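Local coordinates for protein yncA (Salmonella typhimurium, PDB 3DR6) that probably transfers an acetyl group from acetyl-coenzyme A to an acceptor, as a putative acetyltransferase of the GNAT family, at residues G53-V58 against S105-E110; A69-W74 against Y82-S87; G115-V120 against Q164-A169; F139-Q144 against D157-Q162. All blocks are in the same frame, centred on the assembly; numbering follows the deposited sequence. Where two conformers were deposited one is given.

Contact 1 (G53-V58 against S105-E110); sequences GYPVLV and SRLIDE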
loop_
_atom_site.group_PDB
_atom_site.type_symbol
_atom_site.label_atom_id
_atom_site.label_comp_id
_atom_site.label_asym_id
_atom_site.label_seq_id
_atom_site.Cartn_x
_atom_site.Cartn_y
_atom_site.Cartn_z
ATOM N N GLY C 53 0.674 13.102 14.652
ATOM C CA GLY C 53 1.994 13.711 14.835
ATOM C C GLY C 53 2.799 13.804 13.530
ATOM O O GLY C 53 4.019 13.965 13.559
ATOM N N TYR C 54 2.122 13.696 12.390
ATOM C CA TYR C 54 2.814 13.760 11.096
ATOM C C TYR C 54 2.853 15.183 10.526
ATOM O O TYR C 54 1.925 15.965 10.759
ATOM C CB TYR C 54 2.223 12.783 10.087
ATOM C CG TYR C 54 2.401 11.323 10.450
ATOM C CD1 TYR C 54 3.206 10.929 11.532
ATOM C CD2 TYR C 54 1.781 10.326 9.700
ATOM C CE1 TYR C 54 3.357 9.570 11.866
ATOM C CE2 TYR C 54 1.927 8.970 10.024
ATOM C CZ TYR C 54 2.718 8.605 11.100
ATOM O OH TYR C 54 2.861 7.273 11.417
ATOM N N PRO C 55 3.926 15.512 9.786
ATOM C CA PRO C 55 4.111 16.902 9.376
ATOM C C PRO C 55 3.305 17.259 8.136
ATOM O O PRO C 55 3.096 16.416 7.239
ATOM C CB PRO C 55 5.616 16.986 9.107
ATOM C CG PRO C 55 5.950 15.581 8.547
ATOM C CD PRO C 55 5.011 14.631 9.285
ATOM N N VAL C 56 2.818 18.499 8.108
ATOM C CA VAL C 56 2.332 19.104 6.877
ATOM C C VAL C 56 3.178 20.367 6.714
ATOM O O VAL C 56 3.155 21.249 7.584
ATOM C CB VAL C 56 0.799 19.406 6.905
ATOM C CG1 VAL C 56 0.345 20.004 5.565
ATOM C CG2 VAL C 56 -0.021 18.123 7.205
ATOM N N LEU C 57 3.974 20.413 5.645
ATOM C CA LEU C 57 4.864 21.553 5.367
ATOM C C LEU C 57 4.319 22.362 4.200
ATOM O O LEU C 57 3.675 21.810 3.300
ATOM C CB LEU C 57 6.263 21.069 4.990
ATOM C CG LEU C 57 6.983 20.152 5.992
ATOM C CD1 LEU C 57 8.223 19.546 5.351
ATOM C CD2 LEU C 57 7.314 20.888 7.287
ATOM N N VAL C 58 4.585 23.667 4.203
ATOM C CA VAL C 58 4.343 24.462 3.000
ATOM C C VAL C 58 5.608 25.197 2.610
ATOM O O VAL C 58 6.388 25.603 3.490
ATOM C CB VAL C 58 3.172 25.484 3.155
ATOM C CG1 VAL C 58 1.835 24.761 3.292
ATOM C CG2 VAL C 58 3.421 26.416 4.326
ATOM N N SER C 105 13.459 17.304 1.192
ATOM C CA SER C 105 14.592 17.280 2.129
ATOM C C SER C 105 14.119 17.584 3.551
ATOM O O SER C 105 14.418 16.843 4.488
ATOM C CB SER C 105 15.694 18.258 1.701
ATOM O OG SER C 105 16.884 18.034 2.439
ATOM N N ARG C 106 13.344 18.656 3.698
ATOM C CA ARG C 106 12.781 19.023 5.002
ATOM C C ARG C 106 11.890 17.894 5.569
ATOM O O ARG C 106 11.983 17.547 6.763
ATOM C CB ARG C 106 12.014 20.336 4.912
ATOM C CG ARG C 106 11.288 20.747 6.209
ATOM C CD ARG C 106 12.238 20.963 7.413
ATOM N NE ARG C 106 11.466 21.153 8.646
ATOM C CZ ARG C 106 10.890 22.306 9.012
ATOM N NH1 ARG C 106 10.994 23.402 8.257
ATOM N NH2 ARG C 106 10.202 22.369 10.144
ATOM N N LEU C 107 11.065 17.303 4.701
ATOM C CA LEU C 107 10.188 16.186 5.075
ATOM C C LEU C 107 10.958 15.008 5.685
ATOM O O LEU C 107 10.551 14.432 6.700
ATOM C CB LEU C 107 9.398 15.713 3.847
ATOM C CG LEU C 107 8.111 14.960 4.128
ATOM C CD1 LEU C 107 7.086 15.887 4.859
ATOM C CD2 LEU C 107 7.556 14.376 2.823
ATOM N N ILE C 108 12.079 14.677 5.062
ATOM C CA ILE C 108 12.940 13.579 5.511
ATOM C C ILE C 108 13.430 13.815 6.945
ATOM O O ILE C 108 13.462 12.895 7.750
ATOM C CB ILE C 108 14.143 13.401 4.564
ATOM C CG1 ILE C 108 13.693 12.784 3.241
ATOM C CG2 ILE C 108 15.242 12.546 5.204
ATOM C CD1 ILE C 108 14.654 13.052 2.067
ATOM N N ASP C 109 13.786 15.061 7.243
ATOM C CA ASP C 109 14.208 15.464 8.575
ATOM C C ASP C 109 13.098 15.216 9.578
ATOM O O ASP C 109 13.353 14.710 10.670
ATOM C CB ASP C 109 14.538 16.958 8.591
ATOM C CG ASP C 109 15.794 17.292 7.821
ATOM O OD1 ASP C 109 16.648 16.409 7.633
ATOM O OD2 ASP C 109 15.922 18.469 7.408
ATOM N N GLU C 110 11.869 15.573 9.193
ATOM C CA GLU C 110 10.700 15.387 10.053
ATOM C C GLU C 110 10.436 13.910 10.259
ATOM O O GLU C 110 10.101 13.502 11.358
ATOM C CB GLU C 110 9.455 16.103 9.507
ATOM C CG GLU C 110 9.563 17.643 9.456
ATOM C CD GLU C 110 9.904 18.295 10.794
ATOM O OE1 GLU C 110 9.491 17.772 11.864
ATOM O OE2 GLU C 110 10.595 19.340 10.769
#
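Leu57 lays its CD1 methyl on the aliphatic start of Arg106, with CD1 of Leu57 3.4 Å from CG of Arg106. The same methyl meets the tip of Leu107, CD1 to CD1 at 3.9 Å. CB of Leu57 points toward the helix, and chi1 of -56° sets CG anti to the carbonyl carbon. The other methyl, CD2 of Leu57, sits over the centre of one face of the Arg106 guanidinium. Pro55 makes the second patch. Its ring atom CG packs on CB of Glu110 at 3.7 Å and on CD1 of Leu107 at 3.9 Å. The Pro55 and Leu107 side chains cross at about a right angle.

This is helix 99-113 packing on the central sheet of the GNAT fold, here on strand 56-61 and the residues leading into it. Phe8 of strand 5-8 and Phe71 of strand 64-73 continue the apolar layer on the two neighbouring strands.

The polar ends of Arg106 and Glu110 pair along the helix. Arg106 grips Glu110 side-on. NE of Arg106 lies 2.9 Å from OE2 of Glu110 and uses the anti lone pair of that oxygen. NH2 of Arg106 reaches the same OE2 at 3.1 Å, from above the carboxylate plane. Both bonds lie in the guanidinium plane, which fixes the rotation of the group under Leu57. Arg106 also makes a cation-pi contact with Phe8, and Arg113 a further salt bridge to Glu110 OE2.

Contact 2 (A69-W74 against Y82-S87); sequences ASFGDW and YTVEHS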
loop_
_atom_site.group_PDB
_atom_site.type_symbol
_atom_site.label_atom_id
_atom_site.label_comp_id
_atom_site.label_asym_id
_atom_site.label_seq_id
_atom_site.Cartn_x
_atom_site.Cartn_y
_atom_site.Cartn_z
ATOM N N ALA C 69 3.976 19.584 1.342
ATOM C CA ALA C 69 4.499 18.221 1.500
ATOM C C ALA C 69 3.982 17.614 2.798
ATOM O O ALA C 69 3.773 18.318 3.800
ATOM C CB ALA C 69 6.018 18.222 1.479
ATOM N N SER C 70 3.768 16.307 2.770
ATOM C CA SER C 70 3.377 15.575 3.983
ATOM C C SER C 70 3.824 14.126 3.828
ATOM O O SER C 70 4.288 13.732 2.753
ATOM C CB SER C 70 1.851 15.641 4.180
ATOM O OG SER C 70 1.492 15.169 5.477
ATOM N N PHE C 71 3.709 13.346 4.898
ATOM C CA PHE C 71 3.746 11.896 4.739
ATOM C C PHE C 71 2.675 11.253 5.586
ATOM O O PHE C 71 2.180 11.852 6.580
ATOM C CB PHE C 71 5.146 11.306 5.000
ATOM C CG PHE C 71 5.670 11.499 6.406
ATOM C CD1 PHE C 71 5.105 10.797 7.479
ATOM C CD2 PHE C 71 6.769 12.341 6.640
ATOM C CE1 PHE C 71 5.609 10.945 8.789
ATOM C CE2 PHE C 71 7.293 12.498 7.952
ATOM C CZ PHE C 71 6.699 11.798 9.025
ATOM N N GLY C 72 2.318 10.042 5.182
ATOM C CA GLY C 72 1.435 9.187 5.960
ATOM C C GLY C 72 1.936 7.763 5.989
ATOM O O GLY C 72 2.957 7.433 5.380
ATOM N N ASP C 73 1.222 6.915 6.705
ATOM C CA ASP C 73 1.579 5.507 6.758
ATOM C C ASP C 73 1.493 4.922 5.361
ATOM O O ASP C 73 0.569 5.235 4.603
ATOM C CB ASP C 73 0.669 4.753 7.709
ATOM C CG ASP C 73 0.790 5.253 9.134
ATOM O OD1 ASP C 73 1.899 5.631 9.555
ATOM O OD2 ASP C 73 -0.248 5.281 9.831
ATOM N N TRP C 74 2.495 4.125 5.004
ATOM C CA TRP C 74 2.568 3.535 3.668
ATOM C C TRP C 74 1.513 2.446 3.492
ATOM O O TRP C 74 0.842 2.369 2.449
ATOM C CB TRP C 74 3.961 2.957 3.437
ATOM C CG TRP C 74 4.131 2.293 2.094
ATOM C CD1 TRP C 74 3.783 2.803 0.861
ATOM C CD2 TRP C 74 4.744 1.031 1.842
ATOM N NE1 TRP C 74 4.122 1.921 -0.134
ATOM C CE2 TRP C 74 4.710 0.821 0.436
ATOM C CE3 TRP C 74 5.308 0.045 2.662
ATOM C CZ2 TRP C 74 5.227 -0.335 -0.161
ATOM C CZ3 TRP C 74 5.821 -1.124 2.052
ATOM C CH2 TRP C 74 5.784 -1.284 0.657
ATOM N N TYR C 82 6.903 1.795 10.775
ATOM C CA TYR C 82 8.079 2.664 10.613
ATOM C C TYR C 82 8.389 3.023 9.168
ATOM O O TYR C 82 9.417 3.635 8.888
ATOM C CB TYR C 82 9.290 2.085 11.355
ATOM C CG TYR C 82 8.936 1.812 12.791
ATOM C CD1 TYR C 82 8.842 0.507 13.244
ATOM C CD2 TYR C 82 8.651 2.862 13.686
ATOM C CE1 TYR C 82 8.511 0.225 14.545
ATOM C CE2 TYR C 82 8.294 2.584 15.016
ATOM C CZ TYR C 82 8.233 1.241 15.419
ATOM O OH TYR C 82 7.896 0.852 16.694
ATOM N N THR C 83 7.454 2.705 8.259
ATOM C CA THR C 83 7.569 3.040 6.840
ATOM C C THR C 83 6.466 4.028 6.446
ATOM O O THR C 83 5.251 3.755 6.623
ATOM C CB THR C 83 7.499 1.775 5.954
ATOM O OG1 THR C 83 8.543 0.870 6.345
ATOM C CG2 THR C 83 7.679 2.135 4.454
ATOM N N VAL C 84 6.892 5.187 5.960
ATOM C CA VAL C 84 5.953 6.225 5.552
ATOM C C VAL C 84 6.086 6.494 4.055
ATOM O O VAL C 84 7.140 6.234 3.451
ATOM C CB VAL C 84 6.117 7.545 6.364
ATOM C CG1 VAL C 84 5.601 7.360 7.826
ATOM C CG2 VAL C 84 7.589 8.078 6.297
ATOM N N GLU C 85 5.011 6.999 3.461
ATOM C CA GLU C 85 5.014 7.383 2.066
ATOM C C GLU C 85 4.717 8.879 1.958
ATOM O O GLU C 85 3.733 9.378 2.554
ATOM C CB GLU C 85 3.956 6.587 1.283
ATOM C CG GLU C 85 3.879 7.039 -0.150
ATOM C CD GLU C 85 2.898 6.240 -0.970
ATOM O OE1 GLU C 85 2.308 5.277 -0.403
ATOM O OE2 GLU C 85 2.732 6.594 -2.168
ATOM N N HIS C 86 5.539 9.583 1.175
ATOM C CA HIS C 86 5.470 11.055 1.115
ATOM C C HIS C 86 4.530 11.513 0.018
ATOM O O HIS C 86 4.250 10.768 -0.903
ATOM C CB HIS C 86 6.878 11.702 0.948
ATOM C CG HIS C 86 7.442 11.653 -0.448
ATOM N ND1 HIS C 86 6.886 12.341 -1.505
ATOM C CD2 HIS C 86 8.549 11.043 -0.941
ATOM C CE1 HIS C 86 7.599 12.115 -2.597
ATOM N NE2 HIS C 86 8.630 11.352 -2.270
ATOM N N SER C 87 4.048 12.737 0.146
ATOM C CA SER C 87 3.379 13.396 -0.948
ATOM C C SER C 87 3.929 14.818 -0.978
ATOM O O SER C 87 3.927 15.521 0.045
ATOM C CB SER C 87 1.848 13.313 -0.799
ATOM O OG SER C 87 1.380 14.068 0.329
HETATM O O HOH W 1 4.496 4.699 9.514
HETATM O O HOH W 2 2.977 2.201 7.007
HETATM O O HOH W 3 0.296 5.325 1.364
#
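Trp74 and Thr83 close the turn end of an antiparallel strand pairing in the middle of the sheet, between strands 64-73 and 83-90. Ser70 faces Ser87 and Gly72 faces Glu85 as hydrogen-bonded pairs. Phe71 and His86 form a non-hydrogen-bonded pair between them. Ser87 N bonds to Ser70 O at 2.8 Å. The last backbone bond toward the turn, Trp74 N to Thr83 O, is 3.2 Å long.

On one face, Phe71 meets Val84 diagonally. CG2 of Val84 stands over the Phe71 ring, offset toward the rim and 4.1 Å from the centroid. CG1 of Val84 comes to 3.5 Å from ring atom CD1 of Phe71. Leu107 of helix 99-113 also packs on Phe71.

The two strands are a beta hairpin at the core of the GNAT fold. Past its paired residues, Trp74 lies alongside Thr83 and points the same way, with CE3 of Trp74 3.6 Å from CG2 of Thr83. Glu85 has an extended chain that brings OE1 to the indole edge, 3.1 Å from CD1 of Trp74 and in the ring plane. Water 3 lies within bonding distance of OE1 of Glu85 and the carbonyl O of Trp74. OE2 of Glu85 forms a salt bridge with Arg75 of the second subunit, and Thr83 OG1 bonds to Val148 O of that subunit. Water 1 lies between OD1 of Asp73 and the carbonyl O of Thr83, 2.8 Å from that OD1. Asp73 OD1 is also held by Tyr54 OH.

Contact 3 (G115-V120 against Q164-A169); sequences GKHVMV and QLDEHA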
loop_
_atom_site.group_PDB
_atom_site.type_symbol
_atom_site.label_atom_id
_atom_site.label_comp_id
_atom_site.label_asym_id
_atom_site.label_seq_id
_atom_site.Cartn_x
_atom_site.Cartn_y
_atom_site.Cartn_z
ATOM N N GLY C 115 10.956 9.052 14.240
ATOM C CA GLY C 115 11.593 7.726 14.282
ATOM C C GLY C 115 11.336 6.812 13.091
ATOM O O GLY C 115 11.566 5.608 13.171
ATOM N N LYS C 116 10.869 7.367 11.971
ATOM C CA LYS C 116 10.534 6.519 10.826
ATOM C C LYS C 116 11.805 5.909 10.230
ATOM O O LYS C 116 12.852 6.550 10.191
ATOM C CB LYS C 116 9.740 7.270 9.755
ATOM C CG LYS C 116 8.329 7.767 10.202
ATOM C CD LYS C 116 7.558 6.686 10.949
ATOM C CE LYS C 116 6.165 7.185 11.374
ATOM N NZ LYS C 116 5.485 6.085 12.135
ATOM N N HIS C 117 11.706 4.657 9.783
ATOM C CA HIS C 117 12.892 3.892 9.336
ATOM C C HIS C 117 13.107 3.904 7.818
ATOM O O HIS C 117 14.260 3.827 7.343
ATOM C CB HIS C 117 12.819 2.445 9.869
ATOM C CG HIS C 117 14.035 1.614 9.583
ATOM N ND1 HIS C 117 15.286 1.925 10.064
ATOM C CD2 HIS C 117 14.180 0.458 8.883
ATOM C CE1 HIS C 117 16.150 1.010 9.673
ATOM N NE2 HIS C 117 15.508 0.098 8.970
ATOM N N VAL C 118 12.010 3.998 7.055
ATOM C CA VAL C 118 12.108 4.048 5.577
ATOM C C VAL C 118 11.084 5.070 5.069
ATOM O O VAL C 118 9.960 5.064 5.585
ATOM C CB VAL C 118 11.783 2.651 4.914
ATOM C CG1 VAL C 118 11.813 2.766 3.380
ATOM C CG2 VAL C 118 12.764 1.564 5.404
HETATM N N MSE C 119 11.448 5.925 4.096
HETATM C CA MSE C 119 10.428 6.745 3.356
HETATM C C MSE C 119 10.335 6.175 1.955
HETATM O O MSE C 119 11.342 5.909 1.297
HETATM C CB MSE C 119 10.658 8.293 3.288
HETATM C CG MSE C 119 9.314 9.307 2.857
HETATM SE SE MSE C 119 10.278 10.936 2.677
HETATM C CE MSE C 119 11.617 10.636 4.214
ATOM N N VAL C 120 9.106 5.979 1.536
ATOM C CA VAL C 120 8.808 5.454 0.220
ATOM C C VAL C 120 8.231 6.571 -0.648
ATOM O O VAL C 120 7.395 7.355 -0.171
ATOM C CB VAL C 120 7.772 4.328 0.345
ATOM C CG1 VAL C 120 7.331 3.827 -1.060
ATOM C CG2 VAL C 120 8.337 3.175 1.137
ATOM N N GLN C 164 16.335 4.526 3.283
ATOM C CA GLN C 164 16.449 4.083 4.684
ATOM C C GLN C 164 17.023 5.239 5.494
ATOM O O GLN C 164 18.020 5.860 5.111
ATOM C CB GLN C 164 17.319 2.819 4.785
ATOM C CG GLN C 164 17.208 2.161 6.146
ATOM C CD GLN C 164 17.890 0.812 6.226
ATOM O OE1 GLN C 164 17.598 -0.086 5.426
ATOM N NE2 GLN C 164 18.773 0.648 7.207
ATOM N N LEU C 165 16.373 5.535 6.618
ATOM C CA LEU C 165 16.650 6.748 7.393
ATOM C C LEU C 165 17.649 6.586 8.559
ATOM O O LEU C 165 18.149 7.576 9.093
ATOM C CB LEU C 165 15.315 7.331 7.892
ATOM C CG LEU C 165 14.329 7.704 6.766
ATOM C CD1 LEU C 165 13.003 8.255 7.319
ATOM C CD2 LEU C 165 14.979 8.732 5.826
ATOM N N ASP C 166 17.949 5.337 8.929
ATOM C CA ASP C 166 18.886 5.048 10.028
ATOM C C ASP C 166 19.315 3.594 9.924
ATOM O O ASP C 166 18.682 2.812 9.217
ATOM C CB ASP C 166 18.199 5.279 11.382
ATOM C CG ASP C 166 17.082 4.251 11.650
ATOM O OD1 ASP C 166 17.387 3.157 12.179
ATOM O OD2 ASP C 166 15.896 4.550 11.364
ATOM N N GLU C 167 20.372 3.235 10.635
ATOM C CA GLU C 167 20.843 1.859 10.645
ATOM C C GLU C 167 20.736 1.224 12.028
ATOM O O GLU C 167 21.446 0.267 12.332
ATOM C CB GLU C 167 22.268 1.780 10.079
ATOM C CG GLU C 167 22.241 2.117 8.599
ATOM C CD GLU C 167 23.598 2.123 7.960
ATOM O OE1 GLU C 167 24.503 2.805 8.488
ATOM O OE2 GLU C 167 23.743 1.463 6.903
ATOM N N HIS C 168 19.810 1.734 12.844
ATOM C CA HIS C 168 19.571 1.175 14.186
ATOM C C HIS C 168 18.759 -0.107 14.170
ATOM O O HIS C 168 18.075 -0.448 13.176
ATOM C CB HIS C 168 18.878 2.203 15.082
ATOM C CG HIS C 168 19.829 3.123 15.771
ATOM N ND1 HIS C 168 20.453 4.168 15.123
ATOM C CD2 HIS C 168 20.264 3.159 17.050
ATOM C CE1 HIS C 168 21.257 4.793 15.971
ATOM N NE2 HIS C 168 21.159 4.198 17.147
ATOM N N ALA C 169 18.834 -0.828 15.282
ATOM C CA ALA C 169 18.036 -2.043 15.450
ATOM C C ALA C 169 16.540 -1.749 15.449
ATOM O O ALA C 169 16.104 -0.624 15.761
ATOM C CB ALA C 169 18.438 -2.785 16.761
HETATM O O HOH W 4 15.160 7.228 11.692
#
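His117 meets Gln164 over one ring face and Asp166 at its edge, where strand 154-164 of the GNAT sheet runs out beside the start of strand 118-124. Val118 and Gln164 form an antiparallel non-hydrogen-bonded pair. The next backbone bond, Leu165 N to His117 O, is 2.8 Å long.

With CG of His117 anti to the backbone N (chi1 -175°), the ring lies side by side with the extended Gln164 chain. The ring and amide planes are 36° apart. CG of Gln164 sits toward the ring rim, 4.1 Å from the His117 centroid. Trp155 of the second subunit stacks on the His117 ring. NE2 of Gln164 bonds to the backbone O of Asp166, which holds the amide beside the imidazole. ND1 of His117 donates to OD2 of Asp166 at 3.0 Å, in the ring plane but from above the carboxylate plane. Asp166 crosses the histidine at about a right angle, its CG between backbone N and carbonyl carbon (chi1 68°). NE2 of His117 bonds to Gln147 of the second subunit, so both ring nitrogens have partners.

CB of Leu165 points toward segment 115-120. Its CD1 lies 3.3 Å from the carbonyl O of Lys116 and 4.2 Å from CE of Met119, a selenomethionine. Water 4 donates to that Lys116 carbonyl and to OD2 of Asp166. The other carboxylate oxygen, OD1 of Asp166, closes an Asx turn by accepting from His168 N at 2.9 Å, through its anti lone pair.

Contact 4 (F139-Q144 against D157-Q162); sequences FTVTAQ and DLTFMQ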
loop_
_atom_site.group_PDB
_atom_site.type_symbol
_atom_site.label_atom_id
_atom_site.label_comp_id
_atom_site.label_asym_id
_atom_site.label_seq_id
_atom_site.Cartn_x
_atom_site.Cartn_y
_atom_site.Cartn_z
ATOM N N PHE C 139 17.564 8.177 -2.585
ATOM C CA PHE C 139 16.537 7.136 -2.826
ATOM C C PHE C 139 17.034 6.131 -3.865
ATOM O O PHE C 139 17.782 6.498 -4.788
ATOM C CB PHE C 139 15.216 7.759 -3.324
ATOM C CG PHE C 139 14.396 8.414 -2.246
ATOM C CD1 PHE C 139 14.752 9.696 -1.749
ATOM C CD2 PHE C 139 13.231 7.799 -1.755
ATOM C CE1 PHE C 139 13.972 10.304 -0.732
ATOM C CE2 PHE C 139 12.457 8.408 -0.753
ATOM C CZ PHE C 139 12.819 9.651 -0.248
ATOM N N THR C 140 16.585 4.879 -3.741
ATOM C CA THR C 140 16.841 3.888 -4.782
ATOM C C THR C 140 15.522 3.242 -5.256
ATOM O O THR C 140 14.534 3.141 -4.487
ATOM C CB THR C 140 17.808 2.800 -4.288
ATOM O OG1 THR C 140 17.274 2.209 -3.106
ATOM C CG2 THR C 140 19.173 3.387 -3.951
ATOM N N VAL C 141 15.512 2.816 -6.515
ATOM C CA VAL C 141 14.341 2.145 -7.101
ATOM C C VAL C 141 14.252 0.729 -6.559
ATOM O O VAL C 141 15.197 -0.050 -6.670
ATOM C CB VAL C 141 14.394 2.082 -8.661
ATOM C CG1 VAL C 141 13.179 1.334 -9.190
ATOM C CG2 VAL C 141 14.431 3.481 -9.254
ATOM N N THR C 142 13.130 0.429 -5.914
ATOM C CA THR C 142 12.899 -0.910 -5.363
ATOM C C THR C 142 11.631 -1.589 -5.877
ATOM O O THR C 142 11.364 -2.737 -5.504
ATOM C CB THR C 142 12.905 -0.925 -3.832
ATOM O OG1 THR C 142 11.954 0.025 -3.336
ATOM C CG2 THR C 142 14.334 -0.637 -3.264
ATOM N N ALA C 143 10.840 -0.887 -6.697
ATOM C CA ALA C 143 9.694 -1.526 -7.401
ATOM C C ALA C 143 9.459 -0.909 -8.775
ATOM O O ALA C 143 9.610 0.318 -8.960
ATOM C CB ALA C 143 8.384 -1.442 -6.582
ATOM N N GLN C 144 9.102 -1.766 -9.725
ATOM C CA GLN C 144 8.644 -1.367 -11.046
ATOM C C GLN C 144 7.430 -2.240 -11.391
ATOM O O GLN C 144 7.572 -3.414 -11.734
ATOM C CB GLN C 144 9.769 -1.563 -12.072
ATOM C CG GLN C 144 9.426 -1.093 -13.458
ATOM C CD GLN C 144 8.760 0.268 -13.481
ATOM O OE1 GLN C 144 7.649 0.425 -14.024
ATOM N NE2 GLN C 144 9.408 1.252 -12.862
ATOM N N ASP C 157 1.953 2.637 -14.884
ATOM C CA ASP C 157 3.009 1.860 -14.225
ATOM C C ASP C 157 3.517 2.631 -13.005
ATOM O O ASP C 157 3.642 3.879 -13.040
ATOM C CB ASP C 157 4.174 1.586 -15.176
ATOM C CG ASP C 157 3.734 0.888 -16.472
ATOM O OD1 ASP C 157 2.631 0.291 -16.545
ATOM O OD2 ASP C 157 4.524 0.966 -17.443
ATOM N N LEU C 158 3.794 1.889 -11.936
ATOM C CA LEU C 158 4.237 2.507 -10.673
ATOM C C LEU C 158 5.677 2.119 -10.370
ATOM O O LEU C 158 6.036 0.931 -10.406
ATOM C CB LEU C 158 3.350 2.037 -9.516
ATOM C CG LEU C 158 3.719 2.555 -8.113
ATOM C CD1 LEU C 158 3.582 4.061 -8.077
ATOM C CD2 LEU C 158 2.795 1.948 -7.061
ATOM N N THR C 159 6.477 3.118 -10.036
ATOM C CA THR C 159 7.805 2.885 -9.495
ATOM C C THR C 159 7.750 3.209 -7.996
ATOM O O THR C 159 7.192 4.237 -7.599
ATOM C CB THR C 159 8.842 3.773 -10.234
ATOM O OG1 THR C 159 8.921 3.334 -11.600
ATOM C CG2 THR C 159 10.229 3.682 -9.601
ATOM N N PHE C 160 8.277 2.314 -7.161
ATOM C CA PHE C 160 8.571 2.720 -5.792
ATOM C C PHE C 160 10.049 3.002 -5.675
ATOM O O PHE C 160 10.888 2.247 -6.188
ATOM C CB PHE C 160 8.216 1.690 -4.729
ATOM C CG PHE C 160 6.751 1.597 -4.407
ATOM C CD1 PHE C 160 6.134 0.348 -4.442
ATOM C CD2 PHE C 160 5.999 2.735 -4.021
ATOM C CE1 PHE C 160 4.744 0.207 -4.109
ATOM C CE2 PHE C 160 4.638 2.598 -3.680
ATOM C CZ PHE C 160 4.013 1.322 -3.732
HETATM N N MSE C 161 10.350 4.108 -5.019
HETATM C CA MSE C 161 11.721 4.345 -4.548
HETATM C C MSE C 161 11.735 4.482 -3.035
HETATM O O MSE C 161 10.718 4.823 -2.410
HETATM C CB MSE C 161 12.325 5.566 -5.214
HETATM C CG MSE C 161 12.295 5.479 -6.733
HETATM SE SE MSE C 161 13.119 7.061 -7.589
HETATM C CE MSE C 161 14.963 6.695 -7.159
ATOM N N GLN C 162 12.864 4.165 -2.428
ATOM C CA GLN C 162 12.908 4.251 -0.979
ATOM C C GLN C 162 14.244 4.756 -0.446
ATOM O O GLN C 162 15.254 4.661 -1.110
ATOM C CB GLN C 162 12.560 2.921 -0.327
ATOM C CG GLN C 162 13.604 1.798 -0.533
ATOM C CD GLN C 162 13.119 0.484 0.059
ATOM O OE1 GLN C 162 12.282 -0.227 -0.556
ATOM N NE2 GLN C 162 13.624 0.150 1.250
HETATM O O HOH W 5 18.616 4.096 -1.069
HETATM O O HOH W 6 7.052 1.248 -17.254
#
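Thr142 and Ala143 both face Phe160 across this antiparallel pairing, a classic beta bulge in the hairpin of strands 140-151 and 154-164. Among the backbone bonds, Phe160 O accepts twice, from Thr142 N at 2.9 Å and from Ala143 N at 3.2 Å. Both donors reach it from the same face of its plane. The register shifts by one here. Thr140 and Gln162 bond to each other both ways on one side of the bulge. On the other, Phe160 N donates to Ala143 O. Thr142 and Gln144 also make backbone bonds to the second subunit, and Ala143 packs on Ala143 of that subunit.

Side-chain polar bonds flank the backbone. With chi1 at 55°, OG1 of Thr142 lies between backbone N and carbonyl carbon and donates to OE1 of Gln162 at 2.8 Å. The two chains cross at about a right angle. Ser125 OG bonds to both Gln144 OE1 and Thr159 OG1. Water 6 donates to OD2 of Asp157 and weakly to OE1 of Gln144.

Apolar contacts lie on both faces. CG2 of Val141 meets CG of Met161, a selenomethionine, at 3.9 Å. The CE methyl of Met161 packs on CB of Phe139 at 4.0 Å. On the opposite face, CB of Ala143 touches CD1 of Phe160 at 3.6 Å, at the ring edge. CD2 of Leu158 covers one face of that ring, toward the rim.

The bulge thus leaves both its N-H groups bonded, through one carbonyl. Gln162 is buried, yet its amide is held at both ends, by Thr142 OG1 and by Pro146 O of the second subunit.

Overall arrangement
From the N terminus, contact 1 opens first, at 53-58, and closes at 105-110. Contact 2 lies wholly within that span, a short hairpin closure between 69-74 and 82-87. Contact 3 opens at 115-120, after contact 1 has closed, and closes at 164-169. Contact 4, the hairpin 139-144 with 157-162, falls inside it. The chain thus makes two successive loops, each holding a hairpin, and none cross. Contact 1 ties helix 99-113 to the N-terminal part of the sheet. Contact 3 ties the C-terminal loop to strand 118-124, and contact 4 joins the last two strands. Strands 83-90 and 118-124 are parallel neighbours, so contacts 2 and 3 meet along them. Contacts 2, 3 and 4 all touch the second subunit.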